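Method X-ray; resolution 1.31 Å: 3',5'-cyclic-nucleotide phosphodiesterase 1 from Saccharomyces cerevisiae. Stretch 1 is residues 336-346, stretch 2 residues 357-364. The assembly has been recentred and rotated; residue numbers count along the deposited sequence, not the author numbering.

Stretch 1 (336-346) PRLTILEELRF
Stretch 2 (357-364) RISIALEG

Two arginines pin the ends of this contact, and each reaches backbone of stretch 2 through one ordered water, Arg345 to the strand residue Ile358, which it also contacts directly, and Arg337 to Ala361 in the loop beyond the strand. Arg345 gives the direct link: its NH2 donates a hydrogen bond to Ile358 O at 2.9 Å, with an N-H...O angle of 145° and the carbonyl lying at the guanidinium edge, near its plane. Water 2 then accepts from Arg345 NE (2.9 Å) and from Ile358 N (2.9 Å), so one side chain serves both backbone polar groups of a single strand residue. The extended m, t, t side chain makes this possible, since the CA-to-CB bond of Arg345 points sideways, but the end of the chain comes nearer the strand.

The frame is simple. Residues 336-346 form a regular helix, phi/psi near -64/-42, with i to i+4 bonds such as Leu341 N to Arg337 O at 3.0 Å. Residues 357-360 form a strand with phi from -136 to -91° and psi from 109 to 153°. The axes run nearly antiparallel, at 170°, and approach to 8.9 Å. Register is set by two CA pairs: Arg337 CA to Ile360 CA, 6.8 Å, and Arg345 CA to Ile358 CA, 7.1 Å.

Strand alternation sorts the side chains: Ile358 and Ile360 point toward the helix, while Arg357 and Ser359 point away. Ile358 (m, t) packs against Leu341 and Leu344, three residues apart on the helix, and against Arg345. Its CG2 lies 3.7 Å from Leu341 CD1, and its CD1 lies 3.9 Å from Leu344 CB. Leu341 adopts t, p, which brings its sideways-starting chain to the strand, with CD1 also 3.5 Å from Ile358 O; Leu344 is m, t and points toward the strand. Ile360 takes m, m, placing CD1 3.5 Å from Arg337 O and 4.1 Å from Leu341 CB. The methyl thus packs against helix backbone as well as side chain. These contacts contribute to 424 Å² of buried surface, summed over both sides.

At the other end, Arg337 (m, t, m, chi4 172°) points toward the strand and lays its aliphatic part along Ile360, CD to CG2 at 3.9 Å. Its NH1 approaches Leu362 CD2 at 3.7 Å. Glu363 (m, p, chi3 -12°) has the opposite charge, but Arg337 NH1 to Glu363 OE1 is 4.4 Å, beyond a salt bridge. Water 1 closes the gap: it accepts from Arg337 NH1 (2.9 Å) and donates to Glu363 OE1 (2.9 Å) and Ala361 O (2.8 Å). The rule to read here is a branched apolar centre, flanked by arginines, each of which uses one water to reach backbone of stretch 2.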

# COMPACT_ATOMS: atom_id res chain seq x y z
N PRO A 336 7.26 -19.24 4.46
CA PRO A 336 6.75 -20.05 3.35
C PRO A 336 7.59 -19.93 2.09
O PRO A 336 7.55 -20.82 1.26
CB PRO A 336 5.34 -19.49 3.11
CG PRO A 336 5.40 -18.10 3.66
CD PRO A 336 6.30 -18.20 4.86
N ARG A 337 8.38 -18.86 1.96
CA ARG A 337 9.27 -18.77 0.81
C ARG A 337 10.31 -19.89 0.85
O ARG A 337 10.67 -20.44 -0.19
CB ARG A 337 9.97 -17.41 0.79
CG ARG A 337 8.99 -16.27 0.56
CD ARG A 337 9.63 -14.91 0.73
NE ARG A 337 10.16 -14.72 2.08
CZ ARG A 337 10.90 -13.69 2.45
NH1 ARG A 337 11.18 -12.73 1.57
NH2 ARG A 337 11.36 -13.61 3.70
N LEU A 338 10.79 -20.22 2.05
CA LEU A 338 11.76 -21.31 2.21
C LEU A 338 11.09 -22.66 1.97
O LEU A 338 11.64 -23.51 1.28
CB LEU A 338 12.42 -21.24 3.59
CG LEU A 338 13.24 -19.97 3.86
CD1 LEU A 338 13.77 -19.94 5.29
CD2 LEU A 338 14.38 -19.82 2.86
N THR A 339 9.90 -22.85 2.54
CA THR A 339 9.14 -24.08 2.32
C THR A 339 8.89 -24.31 0.82
O THR A 339 9.15 -25.39 0.29
CB THR A 339 7.80 -24.02 3.07
OG1 THR A 339 8.07 -23.84 4.47
CG2 THR A 339 6.96 -25.28 2.84
N ILE A 340 8.39 -23.27 0.15
CA ILE A 340 8.09 -23.34 -1.27
C ILE A 340 9.34 -23.62 -2.11
O ILE A 340 9.30 -24.44 -3.03
CB ILE A 340 7.36 -22.05 -1.72
CG1 ILE A 340 5.91 -22.09 -1.24
CG2 ILE A 340 7.45 -21.83 -3.23
CD1 ILE A 340 5.24 -20.73 -1.17
N LEU A 341 10.44 -22.95 -1.78
CA LEU A 341 11.68 -23.17 -2.52
C LEU A 341 12.11 -24.64 -2.42
O LEU A 341 12.47 -25.26 -3.43
CB LEU A 341 12.78 -22.23 -2.02
CG LEU A 341 14.10 -22.23 -2.79
CD1 LEU A 341 13.91 -21.87 -4.25
CD2 LEU A 341 15.08 -21.29 -2.11
N GLU A 342 12.06 -25.19 -1.22
CA GLU A 342 12.44 -26.59 -1.01
C GLU A 342 11.52 -27.54 -1.73
O GLU A 342 11.97 -28.50 -2.36
CB GLU A 342 12.43 -26.89 0.48
CG GLU A 342 13.56 -26.23 1.22
CD GLU A 342 13.44 -26.37 2.72
OE1 GLU A 342 12.41 -26.90 3.18
OE2 GLU A 342 14.38 -25.96 3.42
N GLU A 343 10.22 -27.27 -1.68
CA GLU A 343 9.22 -28.09 -2.34
C GLU A 343 9.37 -28.05 -3.86
O GLU A 343 9.29 -29.09 -4.52
CB GLU A 343 7.80 -27.70 -1.90
CG GLU A 343 7.55 -28.06 -0.44
CD GLU A 343 6.21 -27.59 0.10
OE1 GLU A 343 5.55 -26.72 -0.51
OE2 GLU A 343 5.79 -28.11 1.16
N LEU A 344 9.60 -26.86 -4.40
CA LEU A 344 9.81 -26.73 -5.84
C LEU A 344 11.07 -27.47 -6.31
O LEU A 344 11.04 -28.17 -7.33
CB LEU A 344 9.89 -25.26 -6.25
CG LEU A 344 8.57 -24.48 -6.24
CD1 LEU A 344 8.85 -22.99 -6.38
CD2 LEU A 344 7.63 -24.95 -7.33
N ARG A 345 12.16 -27.32 -5.57
CA ARG A 345 13.41 -27.99 -5.93
C ARG A 345 13.27 -29.51 -5.85
O ARG A 345 13.77 -30.23 -6.72
CB ARG A 345 14.56 -27.49 -5.06
CG ARG A 345 15.01 -26.09 -5.43
CD ARG A 345 16.09 -25.60 -4.49
NE ARG A 345 16.60 -24.30 -4.91
CZ ARG A 345 17.31 -23.48 -4.14
NH1 ARG A 345 17.59 -23.80 -2.88
NH2 ARG A 345 17.73 -22.32 -4.62
N PHE A 346 12.56 -29.98 -4.83
CA PHE A 346 12.32 -31.42 -4.67
C PHE A 346 11.50 -31.96 -5.84
O PHE A 346 11.84 -32.98 -6.44
CB PHE A 346 11.63 -31.71 -3.34
CG PHE A 346 11.31 -33.17 -3.14
CD1 PHE A 346 10.12 -33.71 -3.61
CD2 PHE A 346 12.20 -34.01 -2.47
CE1 PHE A 346 9.82 -35.05 -3.43
CE2 PHE A 346 11.91 -35.35 -2.29
CZ PHE A 346 10.72 -35.87 -2.77
N ARG A 357 17.11 -23.63 -12.27
CA ARG A 357 17.63 -22.79 -11.19
C ARG A 357 16.49 -21.96 -10.62
O ARG A 357 15.97 -21.05 -11.28
CB ARG A 357 18.75 -21.90 -11.71
CG ARG A 357 19.94 -22.72 -12.19
CD ARG A 357 20.73 -22.02 -13.26
NE ARG A 357 21.74 -22.93 -13.79
CZ ARG A 357 22.90 -22.53 -14.30
NH1 ARG A 357 23.19 -21.24 -14.35
NH2 ARG A 357 23.76 -23.43 -14.75
N ILE A 358 16.09 -22.30 -9.40
CA ILE A 358 14.92 -21.71 -8.76
C ILE A 358 15.36 -20.79 -7.63
O ILE A 358 16.16 -21.17 -6.78
CB ILE A 358 13.93 -22.78 -8.24
CG1 ILE A 358 13.65 -23.83 -9.33
CG2 ILE A 358 12.65 -22.12 -7.75
CD1 ILE A 358 12.74 -24.96 -8.89
N SER A 359 14.84 -19.56 -7.66
CA SER A 359 15.11 -18.56 -6.64
C SER A 359 13.81 -17.89 -6.26
O SER A 359 12.89 -17.81 -7.07
CB SER A 359 16.07 -17.49 -7.17
OG SER A 359 17.31 -18.03 -7.58
N ILE A 360 13.73 -17.38 -5.03
CA ILE A 360 12.61 -16.54 -4.63
C ILE A 360 12.97 -15.09 -4.93
O ILE A 360 14.09 -14.67 -4.63
CB ILE A 360 12.29 -16.69 -3.11
CG1 ILE A 360 12.09 -18.17 -2.71
CG2 ILE A 360 11.11 -15.83 -2.71
CD1 ILE A 360 10.91 -18.87 -3.36
N ALA A 361 12.03 -14.34 -5.50
CA ALA A 361 12.20 -12.90 -5.71
C ALA A 361 12.27 -12.17 -4.37
O ALA A 361 11.41 -12.35 -3.52
CB ALA A 361 11.04 -12.33 -6.52
N LEU A 362 13.30 -11.34 -4.21
CA LEU A 362 13.52 -10.60 -2.97
C LEU A 362 13.49 -9.10 -3.22
O LEU A 362 14.29 -8.57 -3.99
CB LEU A 362 14.86 -10.97 -2.34
CG LEU A 362 15.06 -12.41 -1.87
CD1 LEU A 362 16.50 -12.65 -1.44
CD2 LEU A 362 14.09 -12.76 -0.76
N GLU A 363 12.56 -8.44 -2.54
CA GLU A 363 12.43 -7.00 -2.63
C GLU A 363 13.74 -6.31 -2.30
O GLU A 363 14.53 -6.81 -1.48
CB GLU A 363 11.38 -6.51 -1.64
CG GLU A 363 9.98 -7.00 -1.94
CD GLU A 363 9.61 -8.35 -1.35
OE1 GLU A 363 10.48 -9.15 -0.82
OE2 GLU A 363 8.39 -8.59 -1.44
N GLY A 364 13.98 -5.18 -2.94
CA GLY A 364 15.16 -4.38 -2.63
C GLY A 364 16.42 -4.91 -3.30
O GLY A 364 17.52 -4.54 -2.90
O HOH W 1 10.16 -12.00 -1.05
O HOH W 2 17.39 -24.21 -7.72